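Local coordinates for DHHA1 domain protein (Clostridium perfringens, PDB 3KEW) that is probably a zinc-dependent editing protein related to alanyl-tRNA synthetase, likely freeing tRNA(Ala) from wrongly attached amino acids, at residues Y12-K17 against L86-R91; A38-G43 against C196-R201; G44-D49 against D93-H98; K123-V128 against E224-N229. One frame throughout, in Å; residues are numbered along the deposited sequence.

Contact 1 of 4, residues Y12-K17 against L86-R91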
# COMPACT_ATOMS: atom_id res chain seq x y z
N TYR A 12 0.95 -0.44 -11.58
CA TYR A 12 0.39 -1.60 -12.27
C TYR A 12 1.40 -2.37 -13.10
O TYR A 12 1.05 -3.39 -13.68
CB TYR A 12 -0.81 -1.20 -13.13
CG TYR A 12 -2.02 -0.81 -12.31
CD1 TYR A 12 -2.33 0.54 -12.11
CD2 TYR A 12 -2.84 -1.77 -11.75
CE1 TYR A 12 -3.43 0.90 -11.36
CE2 TYR A 12 -3.95 -1.41 -10.99
CZ TYR A 12 -4.24 -0.07 -10.81
OH TYR A 12 -5.34 0.30 -10.06
N ILE A 13 2.65 -1.89 -13.15
CA ILE A 13 3.73 -2.63 -13.81
C ILE A 13 4.00 -3.90 -13.01
O ILE A 13 4.35 -3.82 -11.83
CB ILE A 13 5.04 -1.79 -13.96
CG1 ILE A 13 4.84 -0.62 -14.93
CG2 ILE A 13 6.22 -2.66 -14.41
CD1 ILE A 13 6.01 0.35 -14.95
N LYS A 14 3.81 -5.05 -13.65
CA LYS A 14 4.06 -6.33 -13.00
C LYS A 14 5.21 -7.14 -13.60
O LYS A 14 5.69 -8.10 -12.99
CB LYS A 14 2.77 -7.16 -12.93
CG LYS A 14 2.19 -7.61 -14.26
CD LYS A 14 0.90 -8.42 -14.02
CE LYS A 14 0.68 -9.50 -15.07
NZ LYS A 14 -0.05 -9.00 -16.26
N GLU A 15 5.65 -6.75 -14.81
CA GLU A 15 6.85 -7.31 -15.45
C GLU A 15 7.69 -6.17 -15.99
O GLU A 15 7.15 -5.19 -16.53
CB GLU A 15 6.52 -8.21 -16.62
CG GLU A 15 5.68 -9.42 -16.31
CD GLU A 15 5.11 -10.03 -17.57
OE1 GLU A 15 3.95 -10.49 -17.53
OE2 GLU A 15 5.84 -10.04 -18.59
N PHE A 16 9.01 -6.32 -15.88
CA PHE A 16 9.96 -5.29 -16.31
C PHE A 16 11.35 -5.85 -16.59
O PHE A 16 11.66 -7.01 -16.27
CB PHE A 16 10.02 -4.14 -15.29
CG PHE A 16 10.62 -4.53 -13.96
CD1 PHE A 16 11.91 -4.13 -13.63
CD2 PHE A 16 9.89 -5.28 -13.04
CE1 PHE A 16 12.47 -4.49 -12.41
CE2 PHE A 16 10.45 -5.64 -11.81
CZ PHE A 16 11.74 -5.23 -11.50
N LYS A 17 12.18 -5.00 -17.20
CA LYS A 17 13.55 -5.34 -17.53
C LYS A 17 14.48 -4.68 -16.53
O LYS A 17 14.32 -3.51 -16.18
CB LYS A 17 13.89 -4.90 -18.97
CG LYS A 17 13.89 -6.03 -20.02
CD LYS A 17 12.60 -6.83 -20.07
CE LYS A 17 12.62 -7.91 -21.15
NZ LYS A 17 13.50 -9.07 -20.82
N LEU A 86 6.84 -9.57 -10.85
CA LEU A 86 6.28 -9.56 -9.51
C LEU A 86 5.33 -10.74 -9.32
O LEU A 86 4.72 -11.23 -10.27
CB LEU A 86 5.52 -8.26 -9.23
CG LEU A 86 6.19 -6.88 -9.37
CD1 LEU A 86 5.21 -5.76 -9.06
CD2 LEU A 86 7.38 -6.74 -8.48
N ASP A 87 5.25 -11.22 -8.08
CA ASP A 87 4.11 -12.01 -7.62
C ASP A 87 2.98 -10.98 -7.54
O ASP A 87 2.90 -10.22 -6.58
CB ASP A 87 4.44 -12.59 -6.24
CG ASP A 87 3.35 -13.51 -5.68
OD1 ASP A 87 2.22 -13.60 -6.21
OD2 ASP A 87 3.65 -14.15 -4.65
N TRP A 88 2.15 -10.94 -8.58
CA TRP A 88 1.12 -9.91 -8.69
C TRP A 88 -0.05 -10.11 -7.72
O TRP A 88 -0.67 -9.14 -7.28
CB TRP A 88 0.60 -9.74 -10.13
CG TRP A 88 -0.38 -8.58 -10.21
CD1 TRP A 88 -1.73 -8.66 -10.41
CD2 TRP A 88 -0.08 -7.20 -10.02
NE1 TRP A 88 -2.28 -7.40 -10.36
CE2 TRP A 88 -1.29 -6.48 -10.13
CE3 TRP A 88 1.11 -6.48 -9.77
CZ2 TRP A 88 -1.35 -5.10 -10.00
CZ3 TRP A 88 1.04 -5.11 -9.65
CH2 TRP A 88 -0.17 -4.43 -9.77
N GLU A 89 -0.36 -11.36 -7.39
CA GLU A 89 -1.42 -11.67 -6.45
C GLU A 89 -1.14 -11.09 -5.07
O GLU A 89 -2.00 -10.45 -4.47
CB GLU A 89 -1.67 -13.19 -6.39
CG GLU A 89 -2.85 -13.67 -7.25
CD GLU A 89 -2.77 -13.24 -8.71
OE1 GLU A 89 -1.96 -13.81 -9.47
OE2 GLU A 89 -3.55 -12.34 -9.11
N ARG A 90 0.09 -11.27 -4.59
CA ARG A 90 0.55 -10.70 -3.34
C ARG A 90 0.52 -9.17 -3.37
O ARG A 90 0.07 -8.54 -2.41
CB ARG A 90 1.97 -11.17 -3.05
CG ARG A 90 2.55 -10.68 -1.74
CD ARG A 90 4.04 -11.00 -1.66
NE ARG A 90 4.69 -10.26 -0.58
CZ ARG A 90 4.85 -10.72 0.65
NH1 ARG A 90 4.42 -11.93 0.99
NH2 ARG A 90 5.46 -9.97 1.56
N ARG A 91 1.01 -8.61 -4.47
CA ARG A 91 1.08 -7.16 -4.67
C ARG A 91 -0.29 -6.57 -4.53
O ARG A 91 -0.51 -5.66 -3.73
CB ARG A 91 1.52 -6.88 -6.11
CG ARG A 91 2.60 -5.92 -6.31
CD ARG A 91 2.49 -4.57 -5.63
NE ARG A 91 3.71 -3.88 -6.02
CZ ARG A 91 3.77 -2.93 -6.94
NH1 ARG A 91 2.67 -2.47 -7.52
NH2 ARG A 91 4.93 -2.40 -7.26
O HOH W 1 4.57 -1.48 -10.34
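Lys14 meets Leu86 in a single backbone bond, and beside it Trp88 lies against Lys14 and Tyr12: a surface contact where the run-in to strand 15-26 faces the start of helix 88-112. Leu86 N donates to Lys14 O at 2.8 Å, and the bond is nearly straight at 166°. Trp88 carries most of the side-chain contact. Its chi1 of -175° sets CG anti to the backbone N; the indole lies against the loop, and the Lys14 chain crosses it at about a right angle. Lys14 CB comes to 3.6 Å from Trp88 CE3, and Lys14 CD sits over one face of the indole, toward the rim. At the far side of the ring system Tyr12 CD2 touches Trp88 CZ2 at 4.0 Å. Leu86 CD1 reaches Ile13 O at 3.5 Å and also lies over one face of the Arg91 guanidinium. One water accepts from Arg91 NH2 and donates to Ile13 O. Phe16 and Cys84 share backbone bonds where strands 15-26 and 82-86 close the barrel. Asp87 stands at the N-cap position of helix 88-112, whose Arg91 salt-bridges Asp49, while Tyr12 OH hydrogen-bonds Asp205 OD1 and the backbone Arg201 N.

Contact 2 of 4, residues A38-G43 against C196-R201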
# COMPACT_ATOMS: atom_id res chain seq x y z
N ALA A 38 10.45 -2.57 -9.81
CA ALA A 38 9.04 -2.47 -9.48
C ALA A 38 8.73 -3.27 -8.21
O ALA A 38 7.57 -3.40 -7.83
CB ALA A 38 8.18 -2.97 -10.66
N PHE A 39 9.76 -3.82 -7.56
CA PHE A 39 9.59 -4.52 -6.29
C PHE A 39 9.49 -3.50 -5.15
O PHE A 39 10.46 -2.78 -4.87
CB PHE A 39 10.74 -5.52 -6.02
CG PHE A 39 10.75 -6.72 -6.95
CD1 PHE A 39 10.13 -7.92 -6.56
CD2 PHE A 39 11.38 -6.67 -8.19
CE1 PHE A 39 10.11 -9.02 -7.41
CE2 PHE A 39 11.38 -7.79 -9.04
CZ PHE A 39 10.74 -8.96 -8.65
N PHE A 40 8.31 -3.43 -4.53
CA PHE A 40 8.07 -2.59 -3.35
C PHE A 40 8.81 -3.23 -2.19
O PHE A 40 8.67 -4.45 -1.99
CB PHE A 40 6.56 -2.52 -3.07
CG PHE A 40 6.14 -1.48 -2.05
CD1 PHE A 40 5.26 -1.83 -1.02
CD2 PHE A 40 6.60 -0.17 -2.13
CE1 PHE A 40 4.84 -0.87 -0.08
CE2 PHE A 40 6.19 0.79 -1.19
CZ PHE A 40 5.30 0.44 -0.17
N PRO A 41 9.64 -2.45 -1.46
CA PRO A 41 10.31 -2.95 -0.24
C PRO A 41 9.42 -3.00 1.02
O PRO A 41 9.78 -3.67 2.00
CB PRO A 41 11.45 -1.94 -0.04
CG PRO A 41 10.95 -0.67 -0.65
CD PRO A 41 10.03 -1.07 -1.78
N GLY A 42 8.27 -2.32 0.97
CA GLY A 42 7.43 -2.11 2.14
C GLY A 42 7.35 -0.64 2.47
O GLY A 42 8.24 0.12 2.09
N GLY A 43 6.30 -0.23 3.18
CA GLY A 43 6.10 1.18 3.54
C GLY A 43 4.67 1.53 3.93
O GLY A 43 3.72 0.99 3.37
N CYS A 196 2.95 6.45 2.17
CA CYS A 196 4.03 5.83 1.41
C CYS A 196 3.59 4.49 0.80
O CYS A 196 4.42 3.73 0.28
CB CYS A 196 5.24 5.57 2.32
SG CYS A 196 6.04 7.05 2.92
N GLY A 197 2.30 4.19 0.88
CA GLY A 197 1.79 2.95 0.33
C GLY A 197 1.74 2.93 -1.19
O GLY A 197 1.89 3.97 -1.84
N VAL A 198 1.55 1.74 -1.73
CA VAL A 198 1.25 1.54 -3.15
C VAL A 198 -0.24 1.16 -3.28
O VAL A 198 -0.66 0.08 -2.84
CB VAL A 198 2.21 0.48 -3.79
CG1 VAL A 198 1.70 -0.01 -5.15
CG2 VAL A 198 3.62 1.10 -3.95
N HIS A 199 -1.01 2.07 -3.86
CA HIS A 199 -2.46 1.96 -3.94
C HIS A 199 -2.95 1.69 -5.38
O HIS A 199 -2.26 2.03 -6.35
CB HIS A 199 -3.09 3.26 -3.41
CG HIS A 199 -2.93 3.43 -1.93
ND1 HIS A 199 -3.93 3.13 -1.03
CD2 HIS A 199 -1.86 3.82 -1.18
CE1 HIS A 199 -3.51 3.35 0.20
NE2 HIS A 199 -2.25 3.77 0.14
N PRO A 200 -4.15 1.08 -5.52
CA PRO A 200 -4.80 1.05 -6.83
C PRO A 200 -5.16 2.47 -7.29
O PRO A 200 -5.12 3.39 -6.49
CB PRO A 200 -6.08 0.23 -6.58
CG PRO A 200 -5.78 -0.57 -5.33
CD PRO A 200 -4.95 0.36 -4.50
N ARG A 201 -5.47 2.64 -8.57
CA ARG A 201 -5.71 3.99 -9.11
C ARG A 201 -7.17 4.38 -9.10
O ARG A 201 -7.51 5.51 -9.47
CB ARG A 201 -5.13 4.14 -10.52
CG ARG A 201 -3.66 4.53 -10.54
CD ARG A 201 -3.26 5.03 -11.91
NE ARG A 201 -1.86 4.73 -12.20
CZ ARG A 201 -1.17 5.24 -13.21
NH1 ARG A 201 -1.74 6.10 -14.05
NH2 ARG A 201 0.10 4.90 -13.37
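Phe40, at the head of the glycine-rich Phe-Pro-Gly-Gly-Gly-Gly-Gln loop, packs on Val198 in the loop that brings the zinc-binding Cys195; Cys195 and His199, with three residues between them, fit the spacing of the cysteine-histidine signature of AlaX-type editing proteins, although His199 is not among the zinc ligands in this model. Both segments are irregular loops, and the contact is buried near the middle of the chain. The Phe40 side chain leaves with CG anti to its backbone N (chi1 -169°), and the Phe40 and Val198 side chains run past one another in opposed senses. Val198 CG2 sits over one face of the ring as a CH-pi contact, 3.9 Å from the Phe40 ring centroid and 19° off the normal. Its closest ring atom is Phe40 CD2, at 3.7 Å. On the opposite face, toward the rim, lies the backbone Gly42 N, so the loop folds back over its own phenyl ring. The ring's far corner meets a polar group instead: Phe40 CZ is 3.4 Å from Cys196 O, which lies at the edge near the ring plane. Alongside, Gly43 O approaches Gly197 CA at 4.1 Å, backbone against backbone. Tyr7 meets Phe40 edge-to-face, and Tyr8 OH hydrogen-bonds Cys196 O. The two loops are thus joined without direct hydrogen bonds: methyl on ring face and carbonyl at ring rim place the Cys196-Val198 backbone, directly after zinc-binding Cys195, against the glycine-rich loop.

Contact 3 of 4, residues G44-D49 against D93-H98. With ZN (zinc ion), chain C.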
# COMPACT_ATOMS: atom_id res chain seq x y z
N GLY A 44 4.52 2.43 4.89
CA GLY A 44 3.20 2.84 5.40
C GLY A 44 2.34 1.74 6.01
O GLY A 44 1.11 1.89 6.09
N GLY A 45 2.97 0.65 6.45
CA GLY A 45 2.25 -0.49 7.01
C GLY A 45 2.08 -1.65 6.04
O GLY A 45 1.68 -2.75 6.43
N GLN A 46 2.39 -1.40 4.77
CA GLN A 46 2.17 -2.36 3.71
C GLN A 46 3.43 -3.18 3.50
O GLN A 46 4.53 -2.64 3.50
CB GLN A 46 1.80 -1.60 2.43
CG GLN A 46 1.48 -2.43 1.21
CD GLN A 46 0.93 -1.56 0.11
OE1 GLN A 46 0.69 -0.36 0.33
NE2 GLN A 46 0.74 -2.13 -1.08
N MET A 47 3.24 -4.49 3.32
CA MET A 47 4.32 -5.45 3.09
C MET A 47 4.99 -5.28 1.72
O MET A 47 4.41 -4.69 0.81
CB MET A 47 3.80 -6.88 3.23
CG MET A 47 4.11 -7.52 4.57
SD MET A 47 3.56 -9.24 4.68
CE MET A 47 4.87 -9.96 5.68
N GLY A 48 6.21 -5.80 1.61
CA GLY A 48 6.97 -5.73 0.37
C GLY A 48 6.69 -6.87 -0.59
O GLY A 48 5.99 -7.82 -0.24
N ASP A 49 7.27 -6.79 -1.79
CA ASP A 49 7.01 -7.75 -2.87
C ASP A 49 7.86 -9.02 -2.85
O ASP A 49 8.89 -9.09 -2.17
CB ASP A 49 7.13 -7.06 -4.24
CG ASP A 49 5.94 -6.15 -4.55
OD1 ASP A 49 4.81 -6.50 -4.15
OD2 ASP A 49 6.14 -5.09 -5.19
N ASP A 93 -3.19 -7.83 -3.58
CA ASP A 93 -3.84 -8.07 -2.28
C ASP A 93 -3.52 -6.95 -1.29
O ASP A 93 -4.43 -6.36 -0.72
CB ASP A 93 -3.41 -9.43 -1.70
CG ASP A 93 -3.94 -9.64 -0.29
OD1 ASP A 93 -5.17 -9.53 -0.09
OD2 ASP A 93 -3.13 -9.92 0.63
N GLY A 94 -2.23 -6.65 -1.13
CA GLY A 94 -1.78 -5.56 -0.27
C GLY A 94 -2.25 -4.19 -0.72
O GLY A 94 -2.57 -3.35 0.11
N MET A 95 -2.28 -3.96 -2.04
CA MET A 95 -2.83 -2.72 -2.60
C MET A 95 -4.30 -2.51 -2.18
O MET A 95 -4.67 -1.42 -1.74
CB MET A 95 -2.70 -2.69 -4.14
CG MET A 95 -1.25 -2.57 -4.71
SD MET A 95 -1.05 -2.82 -6.49
CE MET A 95 -1.73 -1.25 -7.05
N GLN A 96 -5.10 -3.57 -2.30
CA GLN A 96 -6.54 -3.54 -1.94
C GLN A 96 -6.79 -3.33 -0.45
O GLN A 96 -7.65 -2.51 -0.08
CB GLN A 96 -7.26 -4.82 -2.42
CG GLN A 96 -7.40 -4.92 -3.93
CD GLN A 96 -8.04 -6.21 -4.38
OE1 GLN A 96 -7.61 -7.30 -4.00
NE2 GLN A 96 -9.05 -6.10 -5.23
N GLN A 97 -6.06 -4.04 0.41
CA GLN A 97 -6.23 -3.89 1.87
C GLN A 97 -5.87 -2.50 2.37
O GLN A 97 -6.51 -2.00 3.30
CB GLN A 97 -5.42 -4.91 2.67
CG GLN A 97 -5.60 -6.36 2.26
CD GLN A 97 -7.02 -6.72 1.82
OE1 GLN A 97 -7.98 -6.56 2.58
NE2 GLN A 97 -7.14 -7.24 0.60
N HIS A 98 -4.86 -1.89 1.76
CA HIS A 98 -4.40 -0.56 2.17
C HIS A 98 -5.39 0.52 1.76
O HIS A 98 -5.76 1.36 2.58
CB HIS A 98 -3.01 -0.27 1.61
CG HIS A 98 -2.27 0.81 2.34
ND1 HIS A 98 -0.89 0.90 2.32
CD2 HIS A 98 -2.70 1.84 3.10
CE1 HIS A 98 -0.51 1.94 3.03
NE2 HIS A 98 -1.58 2.53 3.52
ZN ZN C . -1.77 4.70 4.34
O HOH W 2 0.08 4.15 5.78
O HOH W 3 -1.67 6.71 5.31
O HOH W 4 -3.10 4.39 6.21
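Gln46 OE1 is gripped by two N-H groups, His98 ND1 of helix 88-112 and the backbone Val198 N. The bond from His98 ND1 to Gln46 OE1 measures 2.8 Å, with an angle of 154° at the hydrogen. His98 ND1 stands above the carbonyl plane of the amide, and the amide and imidazole planes are 72° apart. Gln46 gets there with an extended chain, its CG anti to the backbone N (chi1 -178°). Along the way its CB passes His98 ND1 at 3.7 Å. The other branch of the amide lies against the helix backbone, Gln46 NE2 being 3.6 Å from Gly94 C and close to Met95 N. One helical turn therefore meets both ends of the amide. On the metal side, His98 NE2 binds the zinc ion at 2.3 Å, a site completed by His102, Cys195 and three waters. Gly44 O approaches His98 CE1 at 3.5 Å and accepts from one of those zinc-bound waters at a short 2.5 Å, so the loop appears to reach the metal shell through this water. Since ND1 of His98 donates to Gln46, its NE2 lone pair is left for zinc. Together with the zinc at NE2, Gln46 as a second-shell residue helps fix the rotation of the imidazole, and its carbonyl oxygen may make the ring a somewhat stronger zinc ligand.

Contact 4 of 4, residues K123-V128 against E224-N229; sequences KEISTV and EYVAGN
Tyr225 and Ser126 face each other as an antiparallel hydrogen-bonded pair, their side chains on the same face of the sheet. From CB of the tyrosine, chi1 of 73° puts CG between the backbone N and the carbonyl carbon; the ring lies over Ser126, its CD1 passing Ser126 O at 3.7 Å. CE1 meets Ser126 CB, and Thr127 C lies beside it at the edge of the ring. CZ is the atom closest to Ser126 CB, at 3.5 Å; that carbon lies over the ring face as a CH-pi contact, 27° off the normal. The tip, Tyr225 OH, makes a probable, unusually short hydrogen bond to Gln97 O on helix 88-112. The backbone below is joined by Tyr225 N donating to Ser126 O at 3.0 Å. Beyond it the strands diverge, and a water takes over, accepting from Ser126 OG at 2.6 Å and donating to Tyr225 O. On the face of Thr127 and Glu224, Glu224 CG packs on Thr127 CG2 at 3.7 Å. Just before the strand, the Ile125 side chain crosses that of Glu224 at about a right angle, CG1 3.4 Å from Glu224 OE2, and its CD1 reaches Val226 CG1. The chemistry thus divides: the Tyr225 side chain, also touching Gln101 and Leu104, ties the two strands to the helix, while Glu224 offers aliphatic surface and its carboxylate has a long, weak ion pair with Arg213.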
# COMPACT_ATOMS: atom_id res chain seq x y z
N LYS A 123 -1.43 -10.45 6.99
CA LYS A 123 -1.57 -11.38 5.86
C LYS A 123 -2.91 -12.04 5.86
O LYS A 123 -3.48 -12.30 4.82
CB LYS A 123 -0.48 -12.45 5.89
CG LYS A 123 -0.26 -13.22 4.58
CD LYS A 123 -0.83 -12.51 3.35
CE LYS A 123 0.19 -12.39 2.22
NZ LYS A 123 -0.44 -12.56 0.87
N GLU A 124 -3.42 -12.31 7.04
CA GLU A 124 -4.73 -12.97 7.18
C GLU A 124 -5.88 -11.96 7.28
O GLU A 124 -6.88 -12.06 6.55
CB GLU A 124 -4.74 -13.93 8.37
CG GLU A 124 -3.90 -15.21 8.18
CD GLU A 124 -4.23 -15.97 6.90
OE1 GLU A 124 -5.43 -16.22 6.62
OE2 GLU A 124 -3.29 -16.34 6.17
N ILE A 125 -5.73 -10.99 8.18
CA ILE A 125 -6.77 -9.99 8.42
C ILE A 125 -6.17 -8.59 8.49
O ILE A 125 -4.97 -8.44 8.65
CB ILE A 125 -7.60 -10.35 9.71
CG1 ILE A 125 -9.01 -9.74 9.67
CG2 ILE A 125 -6.83 -10.00 11.00
CD1 ILE A 125 -9.98 -10.43 8.74
N SER A 126 -7.00 -7.56 8.35
CA SER A 126 -6.53 -6.19 8.52
C SER A 126 -7.45 -5.50 9.51
O SER A 126 -8.63 -5.86 9.60
CB SER A 126 -6.56 -5.42 7.20
OG SER A 126 -5.87 -6.11 6.17
N THR A 127 -6.91 -4.53 10.25
CA THR A 127 -7.72 -3.72 11.16
C THR A 127 -7.57 -2.21 10.92
O THR A 127 -6.59 -1.74 10.32
CB THR A 127 -7.45 -4.02 12.67
OG1 THR A 127 -6.07 -3.80 12.98
CG2 THR A 127 -7.80 -5.46 13.01
N VAL A 128 -8.59 -1.49 11.35
CA VAL A 128 -8.58 -0.03 11.43
C VAL A 128 -9.21 0.34 12.80
O VAL A 128 -10.19 -0.29 13.22
CB VAL A 128 -9.30 0.63 10.20
CG1 VAL A 128 -10.83 0.31 10.14
CG2 VAL A 128 -9.07 2.14 10.16
N GLU A 224 -12.17 -5.21 12.21
CA GLU A 224 -11.58 -6.15 11.25
C GLU A 224 -12.28 -6.10 9.89
O GLU A 224 -13.51 -6.19 9.82
CB GLU A 224 -11.64 -7.60 11.77
CG GLU A 224 -10.51 -8.00 12.66
CD GLU A 224 -10.65 -9.40 13.23
OE1 GLU A 224 -10.50 -9.55 14.46
OE2 GLU A 224 -10.93 -10.35 12.45
N TYR A 225 -11.51 -5.97 8.81
CA TYR A 225 -12.09 -5.91 7.46
C TYR A 225 -11.33 -6.74 6.43
O TYR A 225 -10.16 -7.09 6.62
CB TYR A 225 -12.22 -4.44 6.97
CG TYR A 225 -10.89 -3.83 6.60
CD1 TYR A 225 -10.13 -3.14 7.56
CD2 TYR A 225 -10.37 -3.96 5.30
CE1 TYR A 225 -8.90 -2.60 7.23
CE2 TYR A 225 -9.13 -3.43 4.97
CZ TYR A 225 -8.41 -2.75 5.93
OH TYR A 225 -7.20 -2.22 5.61
N VAL A 226 -12.01 -7.02 5.32
CA VAL A 226 -11.42 -7.65 4.13
C VAL A 226 -11.87 -6.91 2.88
O VAL A 226 -13.03 -6.49 2.78
CB VAL A 226 -11.80 -9.16 4.01
CG1 VAL A 226 -10.91 -10.02 4.90
CG2 VAL A 226 -13.27 -9.40 4.35
N ALA A 227 -10.95 -6.71 1.95
CA ALA A 227 -11.27 -6.12 0.66
C ALA A 227 -10.82 -7.05 -0.46
O ALA A 227 -9.94 -7.88 -0.25
CB ALA A 227 -10.63 -4.73 0.51
N GLY A 228 -11.45 -6.91 -1.63
CA GLY A 228 -11.05 -7.65 -2.82
C GLY A 228 -11.28 -9.15 -2.75
O GLY A 228 -12.35 -9.60 -2.37
N ASN A 229 -10.23 -9.90 -3.09
CA ASN A 229 -10.29 -11.37 -3.18
C ASN A 229 -10.40 -12.05 -1.81
O ASN A 229 -10.85 -13.19 -1.72
CB ASN A 229 -9.08 -11.91 -3.94
CG ASN A 229 -8.60 -10.95 -5.03
OD1 ASN A 229 -9.17 -10.89 -6.12
ND2 ASN A 229 -7.54 -10.20 -4.74
O HOH W 5 -7.66 -7.67 5.02

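How the contacts relate
From the N terminus the chain passes 12-17, then 38-43 and 44-49 before anything closes. Contact 1 closes first, when 86-91 returns beside 12-17 and joins the barrel to the start of helix 88-112. Contact 3 follows at once on the same helix, and its loop crosses that of contact 1. Contact 2 opens just before contact 3 and closes long after it, at 196-201, thus enclosing it and crossing contact 1. Contact 4, opened at 123-128, closes last at 224-229; it crosses contact 2 and comes in series after contacts 1 and 3. Together they connect the barrel, the central zinc-bearing helix and the four-stranded sheet, with Gln97 bridging contacts 3 and 4.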